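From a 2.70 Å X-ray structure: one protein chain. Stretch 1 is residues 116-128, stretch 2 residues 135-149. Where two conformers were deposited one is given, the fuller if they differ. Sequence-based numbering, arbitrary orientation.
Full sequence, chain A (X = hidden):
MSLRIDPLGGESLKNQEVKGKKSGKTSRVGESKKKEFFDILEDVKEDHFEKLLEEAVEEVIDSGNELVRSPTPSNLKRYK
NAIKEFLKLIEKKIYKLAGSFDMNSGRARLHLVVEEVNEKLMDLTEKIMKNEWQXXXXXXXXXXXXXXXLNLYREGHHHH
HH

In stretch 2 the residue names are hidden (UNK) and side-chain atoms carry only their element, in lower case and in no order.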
# COMPACT_ATOMS: atom_id res chain seq x y z
N GLU A 116 -3.79 8.13 7.31
CA GLU A 116 -2.39 8.55 7.36
C GLU A 116 -1.65 8.41 6.04
O GLU A 116 -0.85 9.27 5.69
CB GLU A 116 -1.63 7.78 8.41
CG GLU A 116 -0.89 8.66 9.36
CD GLU A 116 0.07 7.91 10.31
OE1 GLU A 116 1.25 8.42 10.38
OE2 GLU A 116 -0.34 6.87 10.96
N VAL A 117 -1.88 7.30 5.34
CA VAL A 117 -1.20 6.99 4.10
C VAL A 117 -1.52 8.06 3.09
O VAL A 117 -0.62 8.59 2.43
CB VAL A 117 -1.72 5.68 3.55
CG1 VAL A 117 -1.49 5.57 2.05
CG2 VAL A 117 -1.09 4.55 4.24
N ASN A 118 -2.83 8.38 2.97
CA ASN A 118 -3.26 9.36 2.00
C ASN A 118 -2.68 10.69 2.39
O ASN A 118 -2.24 11.41 1.54
CB ASN A 118 -4.79 9.39 1.86
CG ASN A 118 -5.41 8.03 1.40
OD1 ASN A 118 -4.96 7.40 0.46
ND2 ASN A 118 -6.48 7.62 2.08
N GLU A 119 -2.59 11.07 3.66
CA GLU A 119 -1.96 12.37 3.93
C GLU A 119 -0.54 12.39 3.39
O GLU A 119 -0.09 13.41 2.89
CB GLU A 119 -1.89 12.71 5.41
CG GLU A 119 -3.06 13.48 5.97
CD GLU A 119 -2.91 15.03 5.86
OE1 GLU A 119 -2.11 15.64 6.68
OE2 GLU A 119 -3.62 15.61 4.97
N LYS A 120 0.18 11.27 3.51
CA LYS A 120 1.60 11.27 3.25
C LYS A 120 1.78 11.24 1.77
O LYS A 120 2.61 11.95 1.23
CB LYS A 120 2.31 10.07 3.90
CG LYS A 120 1.94 9.86 5.31
CD LYS A 120 2.96 10.47 6.16
CE LYS A 120 2.55 11.80 6.84
NZ LYS A 120 3.68 12.12 7.84
N LEU A 121 0.98 10.42 1.11
CA LEU A 121 0.82 10.52 -0.34
C LEU A 121 0.50 11.91 -0.75
O LEU A 121 1.03 12.32 -1.78
CB LEU A 121 -0.21 9.56 -0.86
CG LEU A 121 0.16 8.07 -0.92
CD1 LEU A 121 -0.98 7.31 -1.59
CD2 LEU A 121 1.39 7.94 -1.76
N MET A 122 -0.27 12.71 -0.01
CA MET A 122 -0.49 14.08 -0.49
C MET A 122 0.68 15.03 -0.15
O MET A 122 1.02 15.93 -0.94
CB MET A 122 -1.87 14.61 -0.07
CG MET A 122 -2.23 16.11 -0.45
SD MET A 122 -2.27 16.60 -2.20
CE MET A 122 -3.38 15.32 -2.74
N ASP A 123 1.36 14.84 0.99
CA ASP A 123 2.59 15.53 1.26
C ASP A 123 3.59 15.19 0.17
O ASP A 123 4.15 16.08 -0.40
CB ASP A 123 3.14 15.19 2.65
CG ASP A 123 2.21 15.64 3.78
OD1 ASP A 123 1.28 16.43 3.50
OD2 ASP A 123 2.39 15.22 4.95
N LEU A 124 3.80 13.93 -0.13
CA LEU A 124 4.79 13.55 -1.14
C LEU A 124 4.55 14.27 -2.49
O LEU A 124 5.37 15.09 -2.90
CB LEU A 124 4.73 12.03 -1.29
CG LEU A 124 5.39 11.10 -2.30
CD1 LEU A 124 6.53 11.72 -2.95
CD2 LEU A 124 5.90 9.98 -1.50
N THR A 125 3.42 13.98 -3.15
CA THR A 125 2.97 14.69 -4.36
C THR A 125 3.21 16.19 -4.30
O THR A 125 3.76 16.79 -5.22
CB THR A 125 1.44 14.48 -4.55
OG1 THR A 125 1.13 13.08 -4.50
CG2 THR A 125 0.98 15.00 -5.88
N GLU A 126 2.78 16.81 -3.23
CA GLU A 126 2.84 18.27 -3.19
C GLU A 126 4.29 18.73 -3.39
O GLU A 126 4.55 19.83 -3.82
CB GLU A 126 2.29 18.78 -1.87
CG GLU A 126 1.97 20.21 -1.80
CD GLU A 126 1.44 20.62 -0.40
OE1 GLU A 126 2.27 20.89 0.52
OE2 GLU A 126 0.20 20.68 -0.23
N LYS A 127 5.24 17.86 -3.11
CA LYS A 127 6.62 18.28 -2.90
C LYS A 127 7.42 17.95 -4.16
O LYS A 127 8.29 18.69 -4.58
CB LYS A 127 7.14 17.58 -1.65
CG LYS A 127 7.91 18.46 -0.77
CD LYS A 127 7.72 18.17 0.70
CE LYS A 127 8.41 19.33 1.55
NZ LYS A 127 9.71 19.91 0.90
N ILE A 128 7.11 16.84 -4.79
CA ILE A 128 7.48 16.65 -6.17
C ILE A 128 6.96 17.81 -7.13
O ILE A 128 7.63 18.20 -8.08
CB ILE A 128 6.87 15.30 -6.65
CG1 ILE A 128 7.58 14.12 -6.01
CG2 ILE A 128 6.73 15.24 -8.20
CD1 ILE A 128 7.28 12.85 -6.72
N UNK A 135 14.73 19.22 -0.08
CA UNK A 135 14.16 18.88 1.27
C UNK A 135 13.20 17.70 1.21
O UNK A 135 12.87 17.10 2.20
c UNK A 135 14.55 21.11 2.32
c UNK A 135 13.48 20.08 1.90
o UNK A 135 12.57 20.71 0.96
N UNK A 136 12.81 17.29 0.02
CA UNK A 136 11.86 16.24 -0.08
C UNK A 136 12.21 15.16 0.87
O UNK A 136 11.39 14.87 1.70
c UNK A 136 12.60 15.02 -2.09
c UNK A 136 9.61 14.70 -2.81
c UNK A 136 10.25 14.91 -1.46
c UNK A 136 11.53 15.77 -1.50
N UNK A 137 13.42 14.58 0.83
CA UNK A 137 13.69 13.35 1.61
C UNK A 137 12.85 12.17 1.16
O UNK A 137 12.23 11.48 1.99
c UNK A 137 14.53 14.38 3.77
o UNK A 137 15.66 14.43 3.34
n UNK A 137 14.15 15.06 4.78
c UNK A 137 13.47 13.53 3.13
N UNK A 138 12.92 11.89 -0.13
CA UNK A 138 12.09 10.89 -0.76
C UNK A 138 12.30 9.43 -0.36
O UNK A 138 11.32 8.75 -0.22
c UNK A 138 12.15 11.02 -2.28
c UNK A 138 11.62 10.43 -4.61
c UNK A 138 11.29 10.11 -3.15
c UNK A 138 9.81 10.26 -2.89
N UNK A 139 13.53 8.92 -0.20
CA UNK A 139 13.75 7.57 0.22
C UNK A 139 13.00 7.46 1.51
O UNK A 139 12.19 6.54 1.63
c UNK A 139 15.16 7.32 0.41
N UNK A 140 13.15 8.41 2.46
CA UNK A 140 12.57 8.26 3.82
C UNK A 140 11.06 8.41 3.89
O UNK A 140 10.44 7.79 4.72
c UNK A 140 13.17 9.20 4.79
N UNK A 141 10.48 9.30 3.09
CA UNK A 141 9.03 9.37 2.86
C UNK A 141 8.51 8.03 2.41
O UNK A 141 7.43 7.64 2.81
c UNK A 141 8.87 11.74 2.30
n UNK A 141 8.07 15.83 3.24
n UNK A 141 8.56 14.07 1.93
c UNK A 141 8.71 10.38 1.78
c UNK A 141 8.31 12.75 1.37
c UNK A 141 7.73 14.66 2.75
n UNK A 141 6.55 14.10 3.04
N UNK A 142 9.29 7.30 1.61
CA UNK A 142 8.83 5.99 1.21
C UNK A 142 9.04 4.82 2.24
O UNK A 142 8.20 3.93 2.36
c UNK A 142 8.62 6.60 -1.19
c UNK A 142 9.42 6.67 -2.47
c UNK A 142 9.21 4.25 -0.55
c UNK A 142 9.36 5.69 -0.18
N UNK A 143 10.12 4.80 3.03
CA UNK A 143 10.21 3.81 4.04
C UNK A 143 9.03 3.98 4.97
O UNK A 143 8.36 3.01 5.39
c UNK A 143 11.56 3.93 4.76
o UNK A 143 14.19 4.72 4.88
o UNK A 143 14.93 2.97 3.51
c UNK A 143 12.62 3.24 3.91
c UNK A 143 14.02 3.69 4.12
N UNK A 144 8.71 5.22 5.27
CA UNK A 144 7.64 5.50 6.17
C UNK A 144 6.29 5.05 5.63
O UNK A 144 5.57 4.40 6.36
c UNK A 144 6.34 7.60 6.97
o UNK A 144 6.76 10.07 6.93
o UNK A 144 6.25 9.06 8.89
c UNK A 144 7.69 6.97 6.64
c UNK A 144 6.48 9.03 7.64
N UNK A 145 5.92 5.35 4.37
CA UNK A 145 4.66 4.87 3.81
C UNK A 145 4.61 3.31 3.67
O UNK A 145 3.59 2.64 4.09
c UNK A 145 4.29 5.57 2.47
c UNK A 145 3.16 4.84 1.69
c UNK A 145 4.35 7.76 1.38
c UNK A 145 3.92 7.05 2.64
N UNK A 146 5.69 2.72 3.13
CA UNK A 146 5.84 1.25 3.27
C UNK A 146 5.63 0.78 4.73
O UNK A 146 5.01 -0.24 4.98
o UNK A 146 6.51 1.91 0.70
n UNK A 146 8.52 0.76 0.75
c UNK A 146 7.37 1.20 1.33
c UNK A 146 7.17 0.85 2.79
N UNK A 147 6.15 1.53 5.70
CA UNK A 147 6.18 1.02 7.06
C UNK A 147 4.74 0.78 7.33
O UNK A 147 4.40 -0.27 7.78
N UNK A 148 3.91 1.74 6.95
CA UNK A 148 2.48 1.74 7.29
C UNK A 148 1.67 0.72 6.49
O UNK A 148 0.63 0.24 6.94
c UNK A 148 1.84 3.11 7.04
c UNK A 148 1.73 5.57 7.21
c UNK A 148 2.39 4.32 7.81
c UNK A 148 2.08 4.17 9.23
N UNK A 149 2.16 0.39 5.31
CA UNK A 149 1.45 -0.55 4.54
C UNK A 149 1.70 -1.89 5.11
O UNK A 149 0.75 -2.64 5.22
c UNK A 149 1.57 1.46 1.45
c UNK A 149 1.54 -1.79 2.27
c UNK A 149 1.74 -0.41 3.03
c UNK A 149 0.86 0.74 2.52

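Position 135 carries three side-chain atoms: one carbon bearing an oxygen and a second carbon. The oxygen lies 3.0 Å from K127 NZ. A branched hydroxyl of this size is threonine, T135.

At 136 there are four carbons, forked at the first, one arm two carbons long, touching L124, K127 and I128: isoleucine. I136 CD1 lies 3.8 Å from I128 CG1 and 4.0 Å from K127 CB.

Position 137 has two carbons, the second holding one oxygen and one nitrogen, and touches nothing on stretch 1. This amide is asparagine; N137 takes the N-cap position, but its side chain makes no capping bond.

Four carbons forked at the second, touching L124, make 138 leucine, with L138 CD1 3.6 Å from L124 CD1. Positions 139 and 140 each have a single carbon, out of reach of stretch 1: alanines A139 and A140.

Position 141 extends three carbons, a nitrogen, then a carbon with two more nitrogens, a guanidinium touching D123, L124 and K127, hence arginine. R141 NH2 is 3.5 Å from K127 CD, and R141 NH1 is 3.6 Å from D123 CB. The group is steadied within its own stretch, where R141 NE donates to I136 O at 2.9 Å.

At 142, four carbons forked at the first, with one two-carbon arm reaching L124, again give isoleucine; I142 CG1 is 4.3 Å from L124 CD2. Position 143 has three carbons, the last with two oxygens, and is out of reach of stretch 1: glutamate E143. The same carboxylate pattern at 144, near K120, is glutamate too, and E144 OE1 forms a long salt bridge with K120 NZ at 3.8 Å.

Position 145 has four carbons, forked at the first, one arm two carbons long, packed against K120, L121 and L124: isoleucine, I145. I145 CG1 packs 3.6 Å from K120 CB, and I145 CD1 lies 4.0 Å from L124 CD2.

Position 146, two carbons ending in one oxygen and one nitrogen, is asparagine N146, out of reach. Position 147 has no side-chain atoms: glycine G147. At 148, four carbons forked at the second, touching E116 and V117, are leucine; L148 CD1 meets V117 CG2 at 4.2 Å. Position 149, four carbons, forked at the first, one arm two carbons long, stays 4.6 Å or more from stretch 1: isoleucine I149.

The two helices run nearly antiparallel, at 163°, with axes 10.1 Å apart at closest approach; the two stretches bury 751 Å², both sides summed. The register, V117 with I145, L124 with R141 and K127 with I136, follows this opposed direction. L124 is the knob, seated among L138, R141, I142 and I145. Apolar contacts of L124, I145, I136 and L148 form much of the interface, joined by the chains of K120, K127 and R141 and the long K120-E144 salt bridge; no clear hydrogen bond crosses it.

Stretch 2 135-149: TINLAARIEEINGLI
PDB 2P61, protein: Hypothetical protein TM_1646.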